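PDB 5CQF: L-lysine 6-monooxygenase from Pseudomonas syringae pv. tomato, which probably hydroxylates the side-chain amine of L-lysine or a related amino acid, using FAD and NADPH, in siderophore biosynthesis. Local coordinates for residues N163-P175 with L348-L361. Sequence-based numbering, arbitrary orientation.
Sequences NLVLSSGSAPRIP and LGTGYQQYLIPPLL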
ATOM      1  N   ASN A 163      33.783  19.946  29.846  1.00 60.21           N
ATOM      2  CA  ASN A 163      33.054  19.574  28.636  1.00 55.94           C
ATOM      3  C   ASN A 163      31.634  19.178  28.944  1.00 53.61           C
ATOM      4  O   ASN A 163      31.406  18.198  29.635  1.00 53.23           O
ATOM      5  CB  ASN A 163      33.798  18.465  27.920  1.00 55.78           C
ATOM      6  CG  ASN A 163      35.177  18.919  27.467  1.00 57.78           C
ATOM      7  OD1 ASN A 163      35.290  19.862  26.668  1.00 59.96           O
ATOM      8  ND2 ASN A 163      36.224  18.302  28.004  1.00 54.86           N
ATOM      9  N   LEU A 164      30.682  19.967  28.453  1.00 50.93           N
ATOM     10  CA  LEU A 164      29.290  19.801  28.841  1.00 50.31           C
ATOM     11  C   LEU A 164      28.396  19.564  27.623  1.00 49.26           C
ATOM     12  O   LEU A 164      28.495  20.288  26.635  1.00 50.37           O
ATOM     13  CB  LEU A 164      28.812  21.049  29.579  1.00 49.34           C
ATOM     14  CG  LEU A 164      27.385  20.974  30.148  1.00 48.61           C
ATOM     15  CD1 LEU A 164      27.321  20.006  31.318  1.00 49.77           C
ATOM     16  CD2 LEU A 164      26.866  22.339  30.565  1.00 47.43           C
ATOM     17  N   VAL A 165      27.525  18.555  27.699  1.00 48.00           N
ATOM     18  CA  VAL A 165      26.546  18.281  26.640  1.00 44.06           C
ATOM     19  C   VAL A 165      25.150  18.387  27.224  1.00 43.63           C
ATOM     20  O   VAL A 165      24.859  17.779  28.247  1.00 42.04           O
ATOM     21  CB  VAL A 165      26.757  16.881  26.028  1.00 44.97           C
ATOM     22  CG1 VAL A 165      25.765  16.634  24.891  1.00 43.36           C
ATOM     23  CG2 VAL A 165      28.189  16.730  25.527  1.00 44.72           C
ATOM     24  N   LEU A 166      24.288  19.185  26.601  1.00 46.31           N
ATOM     25  CA  LEU A 166      22.914  19.306  27.076  1.00 49.59           C
ATOM     26  C   LEU A 166      22.057  18.540  26.141  1.00 50.31           C
ATOM     27  O   LEU A 166      21.990  18.898  24.998  1.00 46.46           O
ATOM     28  CB  LEU A 166      22.434  20.748  27.082  1.00 51.66           C
ATOM     29  CG  LEU A 166      22.644  21.526  28.374  1.00 50.73           C
ATOM     30  CD1 LEU A 166      24.116  21.743  28.601  1.00 51.18           C
ATOM     31  CD2 LEU A 166      21.906  22.851  28.256  1.00 50.86           C
ATOM     32  N   SER A 167      21.425  17.489  26.658  1.00 59.14           N
ATOM     33  CA  SER A 167      20.637  16.511  25.892  1.00 64.26           C
ATOM     34  C   SER A 167      19.319  16.338  26.609  1.00 69.60           C
ATOM     35  O   SER A 167      18.795  15.226  26.685  1.00 71.08           O
ATOM     36  CB  SER A 167      21.340  15.125  25.852  1.00 65.23           C
ATOM     37  OG  SER A 167      22.486  15.080  25.006  1.00 63.77           O
ATOM     38  N   SER A 168      18.823  17.425  27.193  1.00 77.89           N
ATOM     39  CA  SER A 168      17.603  17.401  28.019  1.00 77.41           C
ATOM     40  C   SER A 168      16.424  18.029  27.253  1.00 83.18           C
ATOM     41  O   SER A 168      15.273  17.660  27.491  1.00 84.44           O
ATOM     42  CB  SER A 168      17.847  18.098  29.372  1.00 71.70           C
ATOM     43  OG  SER A 168      18.880  19.071  29.291  1.00 58.99           O
ATOM     44  N   GLY A 169      16.718  18.966  26.343  1.00100.52           N
ATOM     45  CA  GLY A 169      15.722  19.511  25.416  1.00 99.16           C
ATOM     46  C   GLY A 169      15.206  20.895  25.785  1.00101.97           C
ATOM     47  O   GLY A 169      15.995  21.832  25.983  1.00106.33           O
ATOM     48  N   SER A 170      13.874  21.015  25.857  1.00 97.64           N
ATOM     49  CA  SER A 170      13.183  22.291  26.099  1.00 91.42           C
ATOM     50  C   SER A 170      11.837  22.038  26.757  1.00 86.18           C
ATOM     51  O   SER A 170      11.490  20.886  26.992  1.00 89.26           O
ATOM     52  CB  SER A 170      12.997  23.040  24.787  1.00 91.60           C
ATOM     53  OG  SER A 170      14.200  23.703  24.450  1.00 98.94           O
ATOM     54  N   ALA A 171      11.078  23.099  27.050  1.00 82.08           N
ATOM     55  CA  ALA A 171       9.843  22.977  27.858  1.00 78.37           C
ATOM     56  C   ALA A 171       8.534  23.220  27.083  1.00 71.73           C
ATOM     57  O   ALA A 171       8.528  23.896  26.055  1.00 72.61           O
ATOM     58  CB  ALA A 171       9.910  23.911  29.063  1.00 77.92           C
ATOM     59  N   PRO A 172       7.423  22.667  27.588  1.00 66.32           N
ATOM     60  CA  PRO A 172       6.115  22.919  26.967  1.00 67.04           C
ATOM     61  C   PRO A 172       5.811  24.412  26.782  1.00 63.05           C
ATOM     62  O   PRO A 172       6.024  25.194  27.692  1.00 64.87           O
ATOM     63  CB  PRO A 172       5.104  22.322  27.972  1.00 64.94           C
ATOM     64  CG  PRO A 172       5.877  21.439  28.879  1.00 66.34           C
ATOM     65  CD  PRO A 172       7.326  21.835  28.802  1.00 67.65           C
ATOM     66  N   ARG A 173       5.316  24.781  25.610  1.00 62.68           N
ATOM     67  CA  ARG A 173       4.802  26.112  25.362  1.00 63.73           C
ATOM     68  C   ARG A 173       3.390  26.176  25.953  1.00 63.36           C
ATOM     69  O   ARG A 173       2.485  25.468  25.503  1.00 59.02           O
ATOM     70  CB  ARG A 173       4.771  26.380  23.853  1.00 67.20           C
ATOM     71  CG  ARG A 173       4.385  27.804  23.444  1.00 71.17           C
ATOM     72  CD  ARG A 173       4.407  27.996  21.927  1.00 72.75           C
ATOM     73  NE  ARG A 173       3.161  27.601  21.250  1.00 73.25           N
ATOM     74  CZ  ARG A 173       2.026  28.318  21.234  1.00 79.66           C
ATOM     75  NH1 ARG A 173       0.957  27.863  20.573  1.00 80.31           N
ATOM     76  NH2 ARG A 173       1.933  29.481  21.885  1.00 83.34           N
ATOM     77  N   ILE A 174       3.229  27.000  26.982  1.00 65.14           N
ATOM     78  CA  ILE A 174       1.933  27.293  27.590  1.00 66.61           C
ATOM     79  C   ILE A 174       1.650  28.784  27.429  1.00 70.68           C
ATOM     80  O   ILE A 174       2.245  29.608  28.139  1.00 73.92           O
ATOM     81  CB  ILE A 174       1.935  27.028  29.113  1.00 68.27           C
ATOM     82  CG1 ILE A 174       2.410  25.603  29.451  1.00 68.27           C
ATOM     83  CG2 ILE A 174       0.555  27.311  29.691  1.00 68.41           C
ATOM     84  CD1 ILE A 174       1.506  24.500  28.940  1.00 66.53           C
ATOM     85  N   PRO A 175       0.739  29.152  26.516  1.00 72.22           N
ATOM     86  CA  PRO A 175       0.418  30.576  26.434  1.00 74.49           C
ATOM     87  C   PRO A 175      -0.060  31.105  27.784  1.00 75.91           C
ATOM     88  O   PRO A 175      -0.693  30.354  28.539  1.00 69.11           O
ATOM     89  CB  PRO A 175      -0.709  30.635  25.400  1.00 74.02           C
ATOM     90  CG  PRO A 175      -0.575  29.383  24.605  1.00 74.51           C
ATOM     91  CD  PRO A 175      -0.013  28.347  25.540  1.00 72.66           C
ATOM     92  N   LEU A 348      -3.728  20.857  25.468  1.00 41.55           N
ATOM     93  CA  LEU A 348      -2.948  21.833  24.733  1.00 44.23           C
ATOM     94  C   LEU A 348      -1.913  21.118  23.935  1.00 45.23           C
ATOM     95  O   LEU A 348      -0.923  20.678  24.481  1.00 48.26           O
ATOM     96  CB  LEU A 348      -2.288  22.835  25.666  1.00 46.16           C
ATOM     97  CG  LEU A 348      -3.231  23.535  26.644  1.00 47.21           C
ATOM     98  CD1 LEU A 348      -2.426  24.395  27.596  1.00 48.75           C
ATOM     99  CD2 LEU A 348      -4.260  24.389  25.940  1.00 46.44           C
ATOM    100  N   GLY A 349      -2.136  20.997  22.629  1.00 48.69           N
ATOM    101  CA  GLY A 349      -1.119  20.444  21.735  1.00 49.18           C
ATOM    102  C   GLY A 349      -0.341  21.601  21.155  1.00 51.47           C
ATOM    103  O   GLY A 349      -0.220  21.740  19.951  1.00 55.43           O
ATOM    104  N   THR A 350       0.190  22.439  22.024  1.00 52.40           N
ATOM    105  CA  THR A 350       0.828  23.669  21.623  1.00 52.93           C
ATOM    106  C   THR A 350       2.307  23.489  21.316  1.00 55.55           C
ATOM    107  O   THR A 350       2.944  24.441  20.879  1.00 57.26           O
ATOM    108  CB  THR A 350       0.699  24.718  22.739  1.00 54.66           C
ATOM    109  OG1 THR A 350       0.897  24.096  24.016  1.00 55.47           O
ATOM    110  CG2 THR A 350      -0.660  25.356  22.713  1.00 54.50           C
ATOM    111  N   GLY A 351       2.853  22.291  21.549  1.00 55.92           N
ATOM    112  CA  GLY A 351       4.271  22.039  21.321  1.00 57.11           C
ATOM    113  C   GLY A 351       5.187  22.549  22.430  1.00 60.31           C
ATOM    114  O   GLY A 351       4.746  22.767  23.568  1.00 59.44           O
ATOM    115  N   TYR A 352       6.465  22.729  22.086  1.00 65.77           N
ATOM    116  CA  TYR A 352       7.531  23.072  23.042  1.00 70.88           C
ATOM    117  C   TYR A 352       8.232  24.376  22.668  1.00 72.95           C
ATOM    118  O   TYR A 352       8.428  24.697  21.488  1.00 69.15           O
ATOM    119  CB  TYR A 352       8.572  21.932  23.154  1.00 73.17           C
ATOM    120  CG  TYR A 352       7.989  20.623  23.665  1.00 72.64           C
ATOM    121  CD1 TYR A 352       7.341  19.744  22.800  1.00 72.13           C
ATOM    122  CD2 TYR A 352       8.064  20.272  25.012  1.00 73.74           C
ATOM    123  CE1 TYR A 352       6.785  18.556  23.259  1.00 71.96           C
ATOM    124  CE2 TYR A 352       7.513  19.082  25.481  1.00 72.80           C
ATOM    125  CZ  TYR A 352       6.869  18.229  24.601  1.00 71.88           C
ATOM    126  OH  TYR A 352       6.320  17.043  25.044  1.00 70.98           O
ATOM    127  N   GLN A 353       8.617  25.102  23.710  1.00 71.68           N
ATOM    128  CA  GLN A 353       9.271  26.406  23.609  1.00 74.66           C
ATOM    129  C   GLN A 353      10.734  26.256  23.221  1.00 72.21           C
ATOM    130  O   GLN A 353      11.424  25.430  23.801  1.00 73.88           O
ATOM    131  CB  GLN A 353       9.194  27.121  24.976  1.00 75.39           C
ATOM    132  CG  GLN A 353       9.557  28.612  24.941  1.00 79.54           C
ATOM    133  CD  GLN A 353       8.671  29.456  23.996  1.00 72.37           C
ATOM    134  OE1 GLN A 353       8.668  29.266  22.790  1.00 64.71           O
ATOM    135  NE2 GLN A 353       7.948  30.401  24.557  1.00 72.36           N
ATOM    136  N   GLN A 354      11.212  27.035  22.248  1.00 71.42           N
ATOM    137  CA  GLN A 354      12.661  27.106  22.002  1.00 69.90           C
ATOM    138  C   GLN A 354      13.248  28.149  22.960  1.00 66.83           C
ATOM    139  O   GLN A 354      12.843  29.304  22.987  1.00 62.38           O
ATOM    140  CB  GLN A 354      13.051  27.361  20.519  1.00 75.91           C
ATOM    141  CG  GLN A 354      12.363  28.529  19.785  1.00 79.55           C
ATOM    142  CD  GLN A 354      13.103  29.031  18.510  1.00 78.85           C
ATOM    143  OE1 GLN A 354      13.591  28.242  17.678  1.00 64.16           O
ATOM    144  NE2 GLN A 354      13.160  30.366  18.353  1.00 77.41           N
ATOM    145  N   TYR A 355      14.172  27.710  23.798  1.00 63.40           N
ATOM    146  CA  TYR A 355      14.835  28.610  24.698  1.00 62.00           C
ATOM    147  C   TYR A 355      15.817  29.428  23.878  1.00 58.60           C
ATOM    148  O   TYR A 355      16.330  28.969  22.853  1.00 51.12           O
ATOM    149  CB  TYR A 355      15.581  27.820  25.764  1.00 64.45           C
ATOM    150  CG  TYR A 355      14.707  27.218  26.840  1.00 67.32           C
ATOM    151  CD1 TYR A 355      13.803  28.012  27.551  1.00 73.34           C
ATOM    152  CD2 TYR A 355      14.830  25.874  27.199  1.00 68.12           C
ATOM    153  CE1 TYR A 355      13.021  27.477  28.567  1.00 76.37           C
ATOM    154  CE2 TYR A 355      14.051  25.324  28.208  1.00 70.50           C
ATOM    155  CZ  TYR A 355      13.146  26.129  28.889  1.00 76.67           C
ATOM    156  OH  TYR A 355      12.371  25.607  29.906  1.00 79.04           O
ATOM    157  N   LEU A 356      16.049  30.662  24.302  1.00 55.68           N
ATOM    158  CA  LEU A 356      17.132  31.455  23.716  1.00 56.88           C
ATOM    159  C   LEU A 356      18.405  31.032  24.431  1.00 53.39           C
ATOM    160  O   LEU A 356      19.417  30.785  23.792  1.00 50.79           O
ATOM    161  CB  LEU A 356      16.873  32.973  23.854  1.00 56.57           C
ATOM    162  CG  LEU A 356      15.599  33.448  23.145  1.00 59.63           C
ATOM    163  CD1 LEU A 356      15.415  34.950  23.296  1.00 60.21           C
ATOM    164  CD2 LEU A 356      15.569  33.046  21.667  1.00 58.84           C
ATOM    165  N   ILE A 357      18.315  30.963  25.758  1.00 52.18           N
ATOM    166  CA  ILE A 357      19.361  30.453  26.616  1.00 54.20           C
ATOM    167  C   ILE A 357      18.715  29.464  27.568  1.00 54.07           C
ATOM    168  O   ILE A 357      17.865  29.849  28.361  1.00 57.51           O
ATOM    169  CB  ILE A 357      19.983  31.567  27.469  1.00 56.28           C
ATOM    170  CG1 ILE A 357      20.704  32.564  26.570  1.00 57.53           C
ATOM    171  CG2 ILE A 357      20.964  30.967  28.481  1.00 58.32           C
ATOM    172  CD1 ILE A 357      21.247  33.782  27.292  1.00 59.86           C
ATOM    173  N   PRO A 358      19.110  28.191  27.513  1.00 50.51           N
ATOM    174  CA  PRO A 358      18.402  27.267  28.378  1.00 50.83           C
ATOM    175  C   PRO A 358      18.564  27.674  29.826  1.00 51.15           C
ATOM    176  O   PRO A 358      19.601  28.212  30.185  1.00 51.11           O
ATOM    177  CB  PRO A 358      19.079  25.917  28.104  1.00 51.40           C
ATOM    178  CG  PRO A 358      19.788  26.075  26.803  1.00 50.31           C
ATOM    179  CD  PRO A 358      20.084  27.530  26.636  1.00 50.43           C
ATOM    180  N   PRO A 359      17.537  27.442  30.654  1.00 53.74           N
ATOM    181  CA  PRO A 359      17.604  27.850  32.063  1.00 55.82           C
ATOM    182  C   PRO A 359      18.835  27.319  32.775  1.00 58.65           C
ATOM    183  O   PRO A 359      19.408  28.038  33.580  1.00 55.28           O
ATOM    184  CB  PRO A 359      16.349  27.231  32.686  1.00 55.40           C
ATOM    185  CG  PRO A 359      15.400  27.088  31.544  1.00 56.76           C
ATOM    186  CD  PRO A 359      16.235  26.843  30.312  1.00 54.92           C
ATOM    187  N   LEU A 360      19.230  26.072  32.491  1.00 60.14           N
ATOM    188  CA  LEU A 360      20.403  25.474  33.153  1.00 61.81           C
ATOM    189  C   LEU A 360      21.716  26.212  32.875  1.00 59.75           C
ATOM    190  O   LEU A 360      22.669  26.055  33.614  1.00 60.68           O
ATOM    191  CB  LEU A 360      20.559  23.985  32.792  1.00 66.20           C
ATOM    192  CG  LEU A 360      19.573  23.004  33.441  1.00 68.45           C
ATOM    193  CD1 LEU A 360      19.871  21.575  33.010  1.00 72.02           C
ATOM    194  CD2 LEU A 360      19.601  23.112  34.959  1.00 71.09           C
ATOM    195  N   LEU A 361      21.771  27.009  31.818  1.00 57.79           N
ATOM    196  CA  LEU A 361      22.957  27.794  31.524  1.00 55.74           C
ATOM    197  C   LEU A 361      22.878  29.243  32.029  1.00 57.85           C
ATOM    198  O   LEU A 361      23.739  30.053  31.693  1.00 57.42           O
ATOM    199  CB  LEU A 361      23.212  27.760  30.016  1.00 53.27           C
ATOM    200  CG  LEU A 361      23.546  26.367  29.509  1.00 52.70           C
ATOM    201  CD1 LEU A 361      23.724  26.378  28.009  1.00 53.02           C
ATOM    202  CD2 LEU A 361      24.804  25.845  30.161  1.00 52.11           C
TER
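The ring of Tyr355 meets Ser170 and Ala171. Gly169 O lies at its edge, near the ring plane, while Ser170 OG and Ala171 N approach obliquely. One face is covered by Pro359, which begins a 3-10 segment; Pro359 CD sits 3.3 Å above the Tyr355 ring plane. Ala171 CB packs on Tyr355 CZ at 3.9 Å. The Tyr352 ring has the carbonyl carbon of Ala171 at its edge, and Pro172 N comes obliquely to its CD2 at 3.6 Å. His188 meets the Tyr352 ring edge-to-face. Arg173 NE donates a hydrogen bond to Thr350 O at 3.2 Å, with that oxygen at the guanidinium edge, 24° out of its plane. The bend at chi3 (85°) lays the Arg173 side chain about perpendicular across that of Thr350.

Two connections between the two dinucleotide-binding-like domains run side by side in opposite directions. Residues 163-175 leave strand 163-166 of one parallel sheet, and 348-361 leave strand 345-348 of the other. Such paired linkers fit the two-domain flavoprotein monooxygenase fold. A single antiparallel beta bridge, a non-hydrogen-bonded pair, joins Pro172 and Tyr352. It is flanked by backbone hydrogen bonds from Gln353 N to Ala171 O and from Arg173 N to Gly351 O. Gly351 O also accepts a bond from His188 NE2.

Thr350 OG1 donates to Arg173 O at 2.6 Å, nearly along the C=O axis. Its chi1 of 40° tucks the hydroxyl over its own backbone, facing Arg173 O, and CG2 points tip to tip at Pro175 CD. The Ile174 and Leu348 side chains cross at about a right angle, touching through their CD1 methyls. At the other end, Leu166 CD2 meets Leu361 CD1 tip to tip at 4.0 Å and also touches Pro358 CG. Leu164 and Leu361 lie alongside, pointing opposite ways, CD2 against CD2.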